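Local coordinates for carbohydrate kinase, pfkB family (Enterococcus faecalis, PDB 3KTN), which probably phosphorylates a sugar acid such as 2-keto-3-deoxygluconate, as a carbohydrate kinase of the PfkB family that carries a bound magnesium ion, at residues A[12-17]-A[272-277]; A[28-33]-A[312-317]; A[92-95]-A[100-103]. All blocks are in the same frame, centred on the assembly; numbering follows the deposited sequence.

How the contacts relate
Contacts 1 and 2 lie side by side, their centres about 5 Å apart, and their strands, 12-16 in contact 1 and 28-34 in contact 2, are neighbours in the small four-stranded sheet. A salt bridge links them, from Arg-14 NH1 to Asp-316 OD2 at 2.5 Å. Contact 3 is the hairpin on the other flank of strand 12-16, its centre about 8 Å from contact 1 and about 12 Å from contact 2; Ala-92 N and Phe-15 O join it to contact 1 at 2.8 Å. Magnesium lies nearest contact 1, where Asp-274 and Ile-276 belong to its site; the side chain of Ile-317 in contact 2 is about 8 Å from the ion.

Contact 1: residues A[12-17]-A[272-277]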
loop_
_atom_site.group_PDB
_atom_site.type_symbol
_atom_site.label_atom_id
_atom_site.label_comp_id
_atom_site.label_asym_id
_atom_site.label_seq_id
_atom_site.Cartn_x
_atom_site.Cartn_y
_atom_site.Cartn_z
HETATM N N MSE A 12 -15.757 14.072 12.524
HETATM C CA MSE A 12 -15.550 12.675 12.908
HETATM C C MSE A 12 -14.437 12.034 12.083
HETATM O O MSE A 12 -14.152 12.458 10.962
HETATM C CB MSE A 12 -16.820 11.846 12.686
HETATM C CG MSE A 12 -17.882 11.957 13.766
HETATM SE SE MSE A 12 -19.188 10.532 13.562
HETATM C CE MSE A 12 -18.438 9.241 14.780
ATOM N N LEU A 13 -13.831 11.001 12.651
ATOM C CA LEU A 13 -12.792 10.243 11.972
ATOM C C LEU A 13 -13.494 9.071 11.302
ATOM O O LEU A 13 -14.292 8.395 11.940
ATOM C CB LEU A 13 -11.790 9.663 12.972
ATOM C CG LEU A 13 -10.599 10.435 13.533
ATOM C CD1 LEU A 13 -10.927 11.885 13.712
ATOM C CD2 LEU A 13 -10.189 9.793 14.855
ATOM N N ARG A 14 -13.213 8.840 10.023
ATOM C CA ARG A 14 -13.783 7.693 9.329
ATOM C C ARG A 14 -12.631 6.774 8.958
ATOM O O ARG A 14 -11.645 7.214 8.368
ATOM C CB ARG A 14 -14.529 8.092 8.055
ATOM C CG ARG A 14 -14.945 6.866 7.237
ATOM C CD ARG A 14 -15.661 7.224 5.938
ATOM N NE ARG A 14 -15.576 6.126 4.977
ATOM C CZ ARG A 14 -16.251 6.074 3.833
ATOM N NH1 ARG A 14 -17.076 7.058 3.501
ATOM N NH2 ARG A 14 -16.099 5.037 3.014
ATOM N N PHE A 15 -12.757 5.501 9.309
ATOM C CA PHE A 15 -11.729 4.516 9.003
ATOM C C PHE A 15 -12.305 3.558 7.967
ATOM O O PHE A 15 -13.363 2.978 8.173
ATOM C CB PHE A 15 -11.340 3.745 10.265
ATOM C CG PHE A 15 -10.686 4.593 11.314
ATOM C CD1 PHE A 15 -9.400 5.093 11.123
ATOM C CD2 PHE A 15 -11.352 4.891 12.498
ATOM C CE1 PHE A 15 -8.783 5.875 12.099
ATOM C CE2 PHE A 15 -10.743 5.672 13.482
ATOM C CZ PHE A 15 -9.454 6.164 13.279
ATOM N N THR A 16 -11.603 3.384 6.859
ATOM C CA THR A 16 -12.099 2.511 5.808
ATOM C C THR A 16 -11.011 1.603 5.273
ATOM O O THR A 16 -9.916 2.069 4.926
ATOM C CB THR A 16 -12.622 3.335 4.614
ATOM O OG1 THR A 16 -13.482 4.373 5.094
ATOM C CG2 THR A 16 -13.387 2.438 3.606
ATOM N N PRO A 17 -11.279 0.291 5.217
ATOM C CA PRO A 17 -10.263 -0.626 4.686
ATOM C C PRO A 17 -10.255 -0.368 3.172
ATOM O O PRO A 17 -11.249 0.092 2.612
ATOM C CB PRO A 17 -10.825 -2.012 5.017
ATOM C CG PRO A 17 -11.767 -1.762 6.180
ATOM C CD PRO A 17 -12.406 -0.446 5.819
ATOM N N ASN A 272 -23.884 3.116 -7.168
ATOM C CA ASN A 272 -23.364 3.217 -5.815
ATOM C C ASN A 272 -21.988 2.630 -5.515
ATOM O O ASN A 272 -21.833 1.419 -5.402
ATOM C CB ASN A 272 -24.399 2.593 -4.866
ATOM C CG ASN A 272 -24.050 2.780 -3.397
ATOM O OD1 ASN A 272 -22.943 3.193 -3.049
ATOM N ND2 ASN A 272 -25.000 2.460 -2.525
ATOM N N LEU A 273 -20.990 3.495 -5.380
ATOM C CA LEU A 273 -19.661 3.038 -5.010
ATOM C C LEU A 273 -19.551 3.315 -3.508
ATOM O O LEU A 273 -19.032 2.499 -2.751
ATOM C CB LEU A 273 -18.574 3.807 -5.771
ATOM C CG LEU A 273 -17.120 3.492 -5.394
ATOM C CD1 LEU A 273 -16.835 1.990 -5.582
ATOM C CD2 LEU A 273 -16.177 4.316 -6.247
ATOM N N ASP A 274 -20.070 4.461 -3.079
ATOM C CA ASP A 274 -20.022 4.851 -1.664
ATOM C C ASP A 274 -21.090 5.925 -1.448
ATOM O O ASP A 274 -20.943 7.049 -1.932
ATOM C CB ASP A 274 -18.635 5.427 -1.336
ATOM C CG ASP A 274 -18.426 5.680 0.155
ATOM O OD1 ASP A 274 -19.411 5.900 0.886
ATOM O OD2 ASP A 274 -17.259 5.678 0.601
ATOM N N ARG A 275 -22.152 5.597 -0.716
ATOM C CA ARG A 275 -23.218 6.568 -0.490
ATOM C C ARG A 275 -23.112 7.343 0.810
ATOM O O ARG A 275 -23.889 8.263 1.048
ATOM C CB ARG A 275 -24.579 5.878 -0.534
ATOM C CG ARG A 275 -24.675 4.680 0.374
ATOM C CD ARG A 275 -26.101 4.173 0.455
ATOM N NE ARG A 275 -26.912 5.064 1.268
ATOM C CZ ARG A 275 -28.194 4.873 1.537
ATOM N NH1 ARG A 275 -28.827 3.814 1.052
ATOM N NH2 ARG A 275 -28.842 5.743 2.294
ATOM N N ILE A 276 -22.159 6.982 1.656
ATOM C CA ILE A 276 -22.031 7.671 2.934
ATOM C C ILE A 276 -21.807 9.168 2.753
ATOM O O ILE A 276 -20.862 9.585 2.089
ATOM C CB ILE A 276 -20.887 7.073 3.766
ATOM C CG1 ILE A 276 -21.106 5.569 3.911
ATOM C CG2 ILE A 276 -20.847 7.728 5.155
ATOM C CD1 ILE A 276 -20.035 4.875 4.674
ATOM N N GLY A 277 -22.698 9.967 3.334
ATOM C CA GLY A 277 -22.580 11.412 3.235
ATOM C C GLY A 277 -23.078 12.022 1.933
ATOM O O GLY A 277 -23.097 13.243 1.797
#
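Arg-14 overlaps Ile-276 with one face of its guanidinium: the CD1 methyl sits 3.8 Å above that plane, offset toward the rim. The arginine chain leaves the strand with CG anti to the backbone N (chi1 172°) and stays extended from CG to NE, which carries the guanidinium across to the loop 272-277. There it meets Asp-274 coming the opposite way. NH2 gives the main bond, 2.8 Å to OD2, reached on the syn side and close to the arginine's own plane. NH1 adds a longer, weak bond of 3.2 Å to the same oxygen. Guanidinium and carboxylate planes stand 53° apart, and OD2 takes both of these bonds, whereas OD1 is turned to its own loop. At the other edge of the guanidinium, NE donates 2.7 Å to OG1 of Thr-16, two residues along the same strand; this in-plane bond fixes the rotation of the group. NH1 has its strongest partner outside the contact, in a salt bridge to Asp-316.

Within that loop, Asp-274 OD1 accepts the backbone N of Ile-276 at 3.1 Å, closing an Asx turn, while OD2 also receives the backbone N of Gly-315. The carboxylate is therefore held from the strand, from its own turn and from the loop 312-317. Asp-274 and Ile-276 are both part of the magnesium site, the Asp-274 side chain about 4 Å from the ion, and the helix 278-291 begins directly after this loop. A buried arginine set between two aspartates probably balances much of their negative charge, so that the contact ties the small sheet to the metal-bearing loop by charge as well as by packing.

Contact 2: residues A[28-33]-A[312-317]; sequences QLRMNF and TIQGDI
Ile-317 reaches the backbone of Phe-33 with the end of its longer branch, CD1 lying 3.8 Å from Phe-33 O. The benzyl group of Phe-33 leaves the strand in the other direction, so this is a methyl against a carbonyl group and the ring takes no part. The second touch is between the ends of the Arg-30 and Gln-314 side chains, which approach each other at a slant, with guanidinium and amide planes nearly perpendicular, 84° apart. The bend of the arginine chain at chi3 (-70°) presents NH2 toward Gln-314.

The stronger partner of Arg-30 lies outside the pair: NH1 forms a salt bridge with Glu-19 of a neighbouring subunit. The same subunit anchors the loop, Gln-314 O accepting a hydrogen bond from its Gln-25. Next along, the loop turns at Gly-315 with backbone angles (93°, 165°) suited to glycine.

Around this sparse contact, Ile-317 packs on Val-38, Asn-39 and Ala-42 of helix 36-46, while Phe-33 rests on Ala-65 and Ala-69 of helix 61-72. Strand 28-34 pairs with strand 12-16, and the loop itself leads from helix 296-310 to helix 322-330.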
loop_
_atom_site.group_PDB
_atom_site.type_symbol
_atom_site.label_atom_id
_atom_site.label_comp_id
_atom_site.label_asym_id
_atom_site.label_seq_id
_atom_site.Cartn_x
_atom_site.Cartn_y
_atom_site.Cartn_z
ATOM N N GLN A 28 -5.049 -2.878 7.254
ATOM C CA GLN A 28 -4.921 -1.627 6.512
ATOM C C GLN A 28 -6.169 -0.750 6.538
ATOM O O GLN A 28 -7.295 -1.239 6.455
ATOM C CB GLN A 28 -4.574 -1.905 5.042
ATOM C CG GLN A 28 -3.369 -2.782 4.797
ATOM C CD GLN A 28 -3.144 -3.015 3.310
ATOM O OE1 GLN A 28 -2.809 -2.083 2.576
ATOM N NE2 GLN A 28 -3.340 -4.255 2.857
ATOM N N LEU A 29 -5.955 0.559 6.614
ATOM C CA LEU A 29 -7.059 1.513 6.630
ATOM C C LEU A 29 -6.628 2.844 6.047
ATOM O O LEU A 29 -5.441 3.151 5.980
ATOM C CB LEU A 29 -7.530 1.793 8.063
ATOM C CG LEU A 29 -8.084 0.712 8.997
ATOM C CD1 LEU A 29 -8.106 1.288 10.409
ATOM C CD2 LEU A 29 -9.490 0.275 8.570
ATOM N N ARG A 30 -7.614 3.610 5.601
ATOM C CA ARG A 30 -7.393 4.969 5.145
ATOM C C ARG A 30 -8.315 5.712 6.112
ATOM O O ARG A 30 -9.463 5.308 6.310
ATOM C CB ARG A 30 -7.868 5.211 3.711
ATOM C CG ARG A 30 -6.895 4.774 2.614
ATOM C CD ARG A 30 -7.269 5.393 1.238
ATOM N NE ARG A 30 -8.502 4.852 0.666
ATOM C CZ ARG A 30 -8.579 3.720 -0.039
ATOM N NH1 ARG A 30 -7.491 2.986 -0.268
ATOM N NH2 ARG A 30 -9.745 3.322 -0.525
HETATM N N MSE A 31 -7.810 6.760 6.744
HETATM C CA MSE A 31 -8.618 7.544 7.669
HETATM C C MSE A 31 -8.894 8.914 7.070
HETATM O O MSE A 31 -8.057 9.469 6.369
HETATM C CB MSE A 31 -7.882 7.731 8.998
HETATM C CG MSE A 31 -8.573 8.701 9.956
HETATM SE SE MSE A 31 -7.465 9.192 11.495
HETATM C CE MSE A 31 -6.581 10.743 10.751
ATOM N N ASN A 32 -10.072 9.459 7.336
ATOM C CA ASN A 32 -10.389 10.788 6.844
ATOM C C ASN A 32 -11.215 11.533 7.878
ATOM O O ASN A 32 -11.837 10.919 8.748
ATOM C CB ASN A 32 -11.152 10.718 5.514
ATOM C CG ASN A 32 -10.330 10.074 4.408
ATOM O OD1 ASN A 32 -10.374 8.858 4.209
ATOM N ND2 ASN A 32 -9.545 10.885 3.708
ATOM N N PHE A 33 -11.198 12.859 7.789
ATOM C CA PHE A 33 -11.974 13.699 8.692
ATOM C C PHE A 33 -13.227 14.058 7.925
ATOM O O PHE A 33 -13.164 14.706 6.885
ATOM C CB PHE A 33 -11.185 14.953 9.068
ATOM C CG PHE A 33 -10.048 14.680 10.007
ATOM C CD1 PHE A 33 -10.258 14.639 11.380
ATOM C CD2 PHE A 33 -8.774 14.409 9.515
ATOM C CE1 PHE A 33 -9.211 14.332 12.253
ATOM C CE2 PHE A 33 -7.722 14.101 10.377
ATOM C CZ PHE A 33 -7.941 14.063 11.748
ATOM N N THR A 312 -20.280 8.208 -6.618
ATOM C CA THR A 312 -19.183 7.642 -7.395
ATOM C C THR A 312 -17.830 8.042 -6.807
ATOM O O THR A 312 -16.775 7.637 -7.313
ATOM C CB THR A 312 -19.195 8.150 -8.827
ATOM O OG1 THR A 312 -18.722 9.502 -8.836
ATOM C CG2 THR A 312 -20.607 8.097 -9.407
ATOM N N ILE A 313 -17.866 8.852 -5.750
ATOM C CA ILE A 313 -16.651 9.328 -5.092
ATOM C C ILE A 313 -16.413 8.550 -3.811
ATOM O O ILE A 313 -17.291 8.473 -2.954
ATOM C CB ILE A 313 -16.759 10.842 -4.781
ATOM C CG1 ILE A 313 -16.846 11.626 -6.107
ATOM C CG2 ILE A 313 -15.569 11.295 -3.936
ATOM C CD1 ILE A 313 -17.002 13.142 -5.953
ATOM N N GLN A 314 -15.236 7.944 -3.683
ATOM C CA GLN A 314 -14.940 7.179 -2.474
ATOM C C GLN A 314 -14.866 8.133 -1.278
ATOM O O GLN A 314 -14.257 9.201 -1.367
ATOM C CB GLN A 314 -13.618 6.419 -2.643
ATOM C CG GLN A 314 -13.672 5.357 -3.741
ATOM C CD GLN A 314 -12.363 4.613 -3.902
ATOM O OE1 GLN A 314 -11.951 3.844 -3.019
ATOM N NE2 GLN A 314 -11.689 4.844 -5.022
ATOM N N GLY A 315 -15.496 7.759 -0.167
ATOM C CA GLY A 315 -15.470 8.617 1.009
ATOM C C GLY A 315 -16.648 9.570 1.092
ATOM O O GLY A 315 -17.362 9.778 0.106
ATOM N N ASP A 316 -16.837 10.156 2.273
ATOM C CA ASP A 316 -17.941 11.088 2.555
ATOM C C ASP A 316 -17.893 12.451 1.876
ATOM O O ASP A 316 -18.934 13.025 1.547
ATOM C CB ASP A 316 -18.039 11.378 4.056
ATOM C CG ASP A 316 -18.233 10.137 4.890
ATOM O OD1 ASP A 316 -19.135 10.154 5.750
ATOM O OD2 ASP A 316 -17.485 9.155 4.707
ATOM N N ILE A 317 -16.690 12.986 1.711
ATOM C CA ILE A 317 -16.528 14.315 1.133
ATOM C C ILE A 317 -16.859 14.417 -0.346
ATOM O O ILE A 317 -16.232 13.762 -1.173
ATOM C CB ILE A 317 -15.086 14.846 1.319
ATOM C CG1 ILE A 317 -14.600 14.603 2.755
ATOM C CG2 ILE A 317 -15.046 16.338 1.005
ATOM C CD1 ILE A 317 -15.318 15.414 3.798
#

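Contact 3: residues A[92-95]-A[100-103]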
loop_
_atom_site.group_PDB
_atom_site.type_symbol
_atom_site.label_atom_id
_atom_site.label_comp_id
_atom_site.label_asym_id
_atom_site.label_seq_id
_atom_site.Cartn_x
_atom_site.Cartn_y
_atom_site.Cartn_z
ATOM N N ALA A 92 -16.037 2.097 8.308
ATOM C CA ALA A 92 -16.928 1.866 7.182
ATOM C C ALA A 92 -16.345 0.776 6.293
ATOM O O ALA A 92 -15.320 0.973 5.641
ATOM C CB ALA A 92 -17.121 3.157 6.395
ATOM N N GLU A 93 -16.994 -0.381 6.284
ATOM C CA GLU A 93 -16.550 -1.505 5.460
ATOM C C GLU A 93 -17.433 -1.469 4.221
ATOM O O GLU A 93 -18.628 -1.736 4.304
ATOM C CB GLU A 93 -16.741 -2.819 6.225
ATOM C CG GLU A 93 -15.820 -2.972 7.431
ATOM C CD GLU A 93 -16.228 -4.128 8.334
ATOM O OE1 GLU A 93 -17.067 -3.900 9.233
ATOM O OE2 GLU A 93 -15.723 -5.260 8.142
HETATM N N MSE A 94 -16.842 -1.131 3.078
HETATM C CA MSE A 94 -17.595 -1.000 1.832
HETATM C C MSE A 94 -18.202 -2.294 1.304
HETATM O O MSE A 94 -17.517 -3.303 1.148
HETATM C CB MSE A 94 -16.715 -0.360 0.755
HETATM C CG MSE A 94 -16.066 0.950 1.199
HETATM SE SE MSE A 94 -17.347 2.224 1.953
HETATM C CE MSE A 94 -17.332 1.683 3.745
ATOM N N GLY A 95 -19.506 -2.243 1.041
ATOM C CA GLY A 95 -20.217 -3.390 0.516
ATOM C C GLY A 95 -20.087 -3.473 -0.997
ATOM O O GLY A 95 -19.431 -2.641 -1.636
ATOM N N PRO A 100 -24.358 -5.459 1.988
ATOM C CA PRO A 100 -24.431 -4.063 2.432
ATOM C C PRO A 100 -23.145 -3.487 3.017
ATOM O O PRO A 100 -22.270 -4.215 3.489
ATOM C CB PRO A 100 -25.570 -4.083 3.452
ATOM C CG PRO A 100 -25.489 -5.466 4.027
ATOM C CD PRO A 100 -25.221 -6.328 2.813
ATOM N N THR A 101 -23.036 -2.169 2.952
ATOM C CA THR A 101 -21.909 -1.454 3.519
ATOM C C THR A 101 -22.186 -1.478 5.022
ATOM O O THR A 101 -23.339 -1.324 5.443
ATOM C CB THR A 101 -21.882 -0.003 2.979
ATOM O OG1 THR A 101 -21.437 -0.026 1.613
ATOM C CG2 THR A 101 -20.951 0.890 3.810
ATOM N N GLN A 102 -21.147 -1.695 5.827
ATOM C CA GLN A 102 -21.319 -1.764 7.279
ATOM C C GLN A 102 -20.616 -0.618 8.003
ATOM O O GLN A 102 -19.396 -0.470 7.923
ATOM C CB GLN A 102 -20.770 -3.099 7.814
ATOM C CG GLN A 102 -21.352 -4.372 7.173
ATOM C CD GLN A 102 -22.662 -4.835 7.801
ATOM O OE1 GLN A 102 -23.018 -4.424 8.908
ATOM N NE2 GLN A 102 -23.374 -5.715 7.105
ATOM N N VAL A 103 -21.389 0.185 8.722
ATOM C CA VAL A 103 -20.837 1.299 9.475
ATOM C C VAL A 103 -20.889 0.945 10.956
ATOM O O VAL A 103 -21.932 0.544 11.467
ATOM C CB VAL A 103 -21.632 2.594 9.217
ATOM C CG1 VAL A 103 -21.205 3.686 10.197
ATOM C CG2 VAL A 103 -21.384 3.068 7.789
HETATM O O HOH W 1 -18.051 -1.409 10.186
HETATM O O HOH W 2 -19.589 -4.465 4.292
#
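Glu-93 and Gln-102 face each other as an antiparallel hydrogen-bonded pair, and with the link from Thr-101 to Gly-95 they make the tight part of the contact. Glu-93 N to Gln-102 O and Gln-102 N to Glu-93 O both measure 2.9 Å. Past the regular pairing, the side chain of Thr-101 takes over: OG1, anti to the carbonyl carbon (chi1 -74°), accepts Gly-95 N at 3.0 Å in a nearly straight bond of 164°.

Looser are the side chains. Ala-92 and Val-103, the adjoining non-hydrogen-bonded pair, bring CB and CG2 no nearer than 4.5 Å. Those of Glu-93 and Gln-102 cross at a slant, with Glu-93 OE1 4.0 Å from Gln-102 CB; OE1 has its stronger partner in Arg-61 of a neighbouring subunit, and OE2 accepts Leu-23 N. Water-mediated links run alongside, one connecting Glu-93 OE1 with Gln-102 O, another Glu-93 O with Pro-100 O.

Strand 101-105 is an edge strand of the small sheet within this chain, yet residues 101-103 pair in parallel with a strand of another subunit. Two antiparallel strands joined by a short connection make this a beta hairpin, at the margin of the small sheet, which corresponds to the lid of PfkB-family kinases and so probably plays that part here.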